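Local coordinates for ferric uptake regulation protein (Helicobacter pylori, PDB 2XIG), which acts as an iron-responsive transcriptional regulator, probably using ferrous iron as cofactor to bind the operators of the genes it represses, at residues C[62-65]-C[66-70]. The protein carries 2 engineered substitutions. Sequence-based numbering, arbitrary orientation.
Sequences SSVY and RILNF
Val64 and Leu68, one turn apart on helix 61-73, lie side by side and point the same way, with Val64 CG1 3.8 Å from Leu68 CD1. The valine presents this methyl because CG1 stands anti to the backbone N (chi1 172°). Leu68 also brings its branch carbon CG against the preceding turn, 3.2 Å from Val64 O. Together they form an apolar strip: Val64 packs on Ile48 and Thr49 of helix 45-52, and Leu68 on Val32 of helix 27-38 and Pro45 of helix 45-52. Ile67 adds to the strip on Gln28 and Val32; within the helix its CG1 lies 3.4 Å from Ser63 O.

The backbone repeats one i to i+4 bond four times: Arg66 N to Ser62 O, Ile67 N to Ser63 O, Leu68 N to Val64 O and Asn69 N to Tyr65 O, the last at 2.8 Å. All are fairly straight, with N-H...O angles of 160° or more.

On the polar side the Arg66 chain starts extended and then bends at chi3 (-45°), folding its guanidinium back along the helix so that Ser62 O sits over one face, near the rim. A water accepts from Arg66 NH1 at 2.9 Å and donates to Ser63 O at 3.0 Å, giving that carbonyl a second donor besides Ile67 N. Ser63 OG itself turns back to Ser60 O and Gln28 OE1.

Tyr65 and Asn69 pack against Arg13 and Met16 of the second subunit. The helix is thus amphipathic: aliphatic branches seat it in the winged-helix domain, where it is probably the recognition helix, and the exposed, probably cationic Arg66 is consistent with a surface that meets DNA.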
ATOM      1  N   SER C  62      -5.838  25.672   2.230  1.00 17.90           N
ATOM      2  CA  SER C  62      -7.006  25.397   3.081  1.00 21.14           C
ATOM      3  C   SER C  62      -8.273  26.050   2.537  1.00 19.67           C
ATOM      4  O   SER C  62      -9.366  25.488   2.645  1.00 18.41           O
ATOM      5  CB  SER C  62      -6.771  25.854   4.524  1.00 21.28           C
ATOM      6  OG  SER C  62      -6.501  27.239   4.581  1.00 21.48           O
ATOM      7  N   SER C  63      -8.136  27.232   1.947  1.00 16.44           N
ATOM      8  CA  SER C  63      -9.313  27.910   1.403  1.00 16.52           C
ATOM      9  C   SER C  63      -9.826  27.170   0.169  1.00 19.49           C
ATOM     10  O   SER C  63     -11.040  27.065  -0.046  1.00 22.59           O
ATOM     11  CB  SER C  63      -9.046  29.398   1.125  1.00 26.98           C
ATOM     12  OG  SER C  63      -8.230  29.592  -0.017  1.00 35.47           O
ATOM     13  N   VAL C  64      -8.903  26.624  -0.620  1.00 19.00           N
ATOM     14  CA  VAL C  64      -9.282  25.858  -1.805  1.00 17.51           C
ATOM     15  C   VAL C  64     -10.003  24.560  -1.446  1.00 16.54           C
ATOM     16  O   VAL C  64     -11.013  24.219  -2.068  1.00 21.33           O
ATOM     17  CB  VAL C  64      -8.085  25.607  -2.740  1.00 16.48           C
ATOM     18  CG1 VAL C  64      -8.479  24.638  -3.852  1.00 21.38           C
ATOM     19  CG2 VAL C  64      -7.603  26.937  -3.323  1.00 17.93           C
ATOM     20  N   TYR C  65      -9.512  23.859  -0.429  1.00 14.56           N
ATOM     21  CA  TYR C  65     -10.187  22.655   0.047  1.00 19.22           C
ATOM     22  C   TYR C  65     -11.613  22.956   0.476  1.00 17.74           C
ATOM     23  O   TYR C  65     -12.537  22.239   0.097  1.00 21.29           O
ATOM     24  CB  TYR C  65      -9.429  21.990   1.209  1.00 18.90           C
ATOM     25  CG  TYR C  65      -8.461  20.922   0.751  1.00 21.13           C
ATOM     26  CD1 TYR C  65      -8.823  19.582   0.751  1.00 25.27           C
ATOM     27  CD2 TYR C  65      -7.196  21.261   0.287  1.00 16.71           C
ATOM     28  CE1 TYR C  65      -7.937  18.601   0.315  1.00 21.73           C
ATOM     29  CE2 TYR C  65      -6.316  20.298  -0.151  1.00 17.82           C
ATOM     30  CZ  TYR C  65      -6.685  18.974  -0.133  1.00 23.75           C
ATOM     31  OH  TYR C  65      -5.794  18.023  -0.563  1.00 27.60           O
ATOM     32  N   ARG C  66     -11.781  24.005   1.276  1.00 19.10           N
ATOM     33  CA  ARG C  66     -13.106  24.403   1.736  1.00 19.84           C
ATOM     34  C   ARG C  66     -14.053  24.657   0.554  1.00 23.16           C
ATOM     35  O   ARG C  66     -15.188  24.182   0.540  1.00 21.71           O
ATOM     36  CB  ARG C  66     -13.011  25.649   2.613  1.00 21.56           C
ATOM     37  CG  ARG C  66     -14.346  26.151   3.120  1.00 24.05           C
ATOM     38  CD  ARG C  66     -14.172  27.380   4.020  1.00 22.98           C
ATOM     39  NE  ARG C  66     -13.074  27.162   4.953  1.00 29.04           N
ATOM     40  CZ  ARG C  66     -11.959  27.884   4.993  1.00 28.17           C
ATOM     41  NH1 ARG C  66     -11.793  28.917   4.180  1.00 27.69           N
ATOM     42  NH2 ARG C  66     -11.017  27.582   5.871  1.00 33.20           N
ATOM     43  N   ILE C  67     -13.572  25.412  -0.429  1.00 17.72           N
ATOM     44  CA  ILE C  67     -14.318  25.653  -1.662  1.00 20.72           C
ATOM     45  C   ILE C  67     -14.661  24.354  -2.398  1.00 24.27           C
ATOM     46  O   ILE C  67     -15.804  24.167  -2.838  1.00 22.80           O
ATOM     47  CB  ILE C  67     -13.535  26.598  -2.603  1.00 21.16           C
ATOM     48  CG1 ILE C  67     -13.563  28.031  -2.063  1.00 20.38           C
ATOM     49  CG2 ILE C  67     -14.091  26.526  -4.028  1.00 20.70           C
ATOM     50  CD1 ILE C  67     -12.658  28.978  -2.813  1.00 22.01           C
ATOM     51  N   LEU C  68     -13.671  23.469  -2.539  1.00 19.51           N
ATOM     52  CA  LEU C  68     -13.863  22.201  -3.228  1.00 18.26           C
ATOM     53  C   LEU C  68     -14.923  21.353  -2.533  1.00 24.27           C
ATOM     54  O   LEU C  68     -15.760  20.730  -3.188  1.00 23.64           O
ATOM     55  CB  LEU C  68     -12.541  21.423  -3.329  1.00 18.92           C
ATOM     56  CG  LEU C  68     -11.532  21.987  -4.334  1.00 21.13           C
ATOM     57  CD1 LEU C  68     -10.185  21.268  -4.254  1.00 22.36           C
ATOM     58  CD2 LEU C  68     -12.076  21.920  -5.753  1.00 21.01           C
ATOM     59  N   ASN C  69     -14.889  21.331  -1.208  1.00 20.10           N
ATOM     60  CA  ASN C  69     -15.877  20.561  -0.452  1.00 23.40           C
ATOM     61  C   ASN C  69     -17.306  21.050  -0.688  1.00 21.15           C
ATOM     62  O   ASN C  69     -18.221  20.251  -0.845  1.00 22.23           O
ATOM     63  CB  ASN C  69     -15.545  20.559   1.040  1.00 21.65           C
ATOM     64  CG  ASN C  69     -14.315  19.716   1.363  1.00 29.38           C
ATOM     65  OD1 ASN C  69     -14.059  18.703   0.715  1.00 29.57           O
ATOM     66  ND2 ASN C  69     -13.553  20.134   2.369  1.00 31.04           N
ATOM     67  N   PHE C  70     -17.488  22.363  -0.704  1.00 22.49           N
ATOM     68  CA  PHE C  70     -18.805  22.936  -0.999  1.00 25.31           C
ATOM     69  C   PHE C  70     -19.268  22.614  -2.420  1.00 27.99           C
ATOM     70  O   PHE C  70     -20.380  22.117  -2.637  1.00 24.33           O
ATOM     71  CB  PHE C  70     -18.798  24.454  -0.825  1.00 25.62           C
ATOM     72  CG  PHE C  70     -20.097  25.106  -1.234  1.00 23.52           C
ATOM     73  CD1 PHE C  70     -20.266  25.605  -2.516  1.00 21.03           C
ATOM     74  CD2 PHE C  70     -21.158  25.180  -0.346  1.00 22.98           C
ATOM     75  CE1 PHE C  70     -21.466  26.190  -2.898  1.00 30.87           C
ATOM     76  CE2 PHE C  70     -22.362  25.767  -0.723  1.00 26.11           C
ATOM     77  CZ  PHE C  70     -22.513  26.269  -1.999  1.00 31.09           C
TER
HETATM   78  O   HOH W   1     -12.702  29.003   1.436  1.00 33.63           O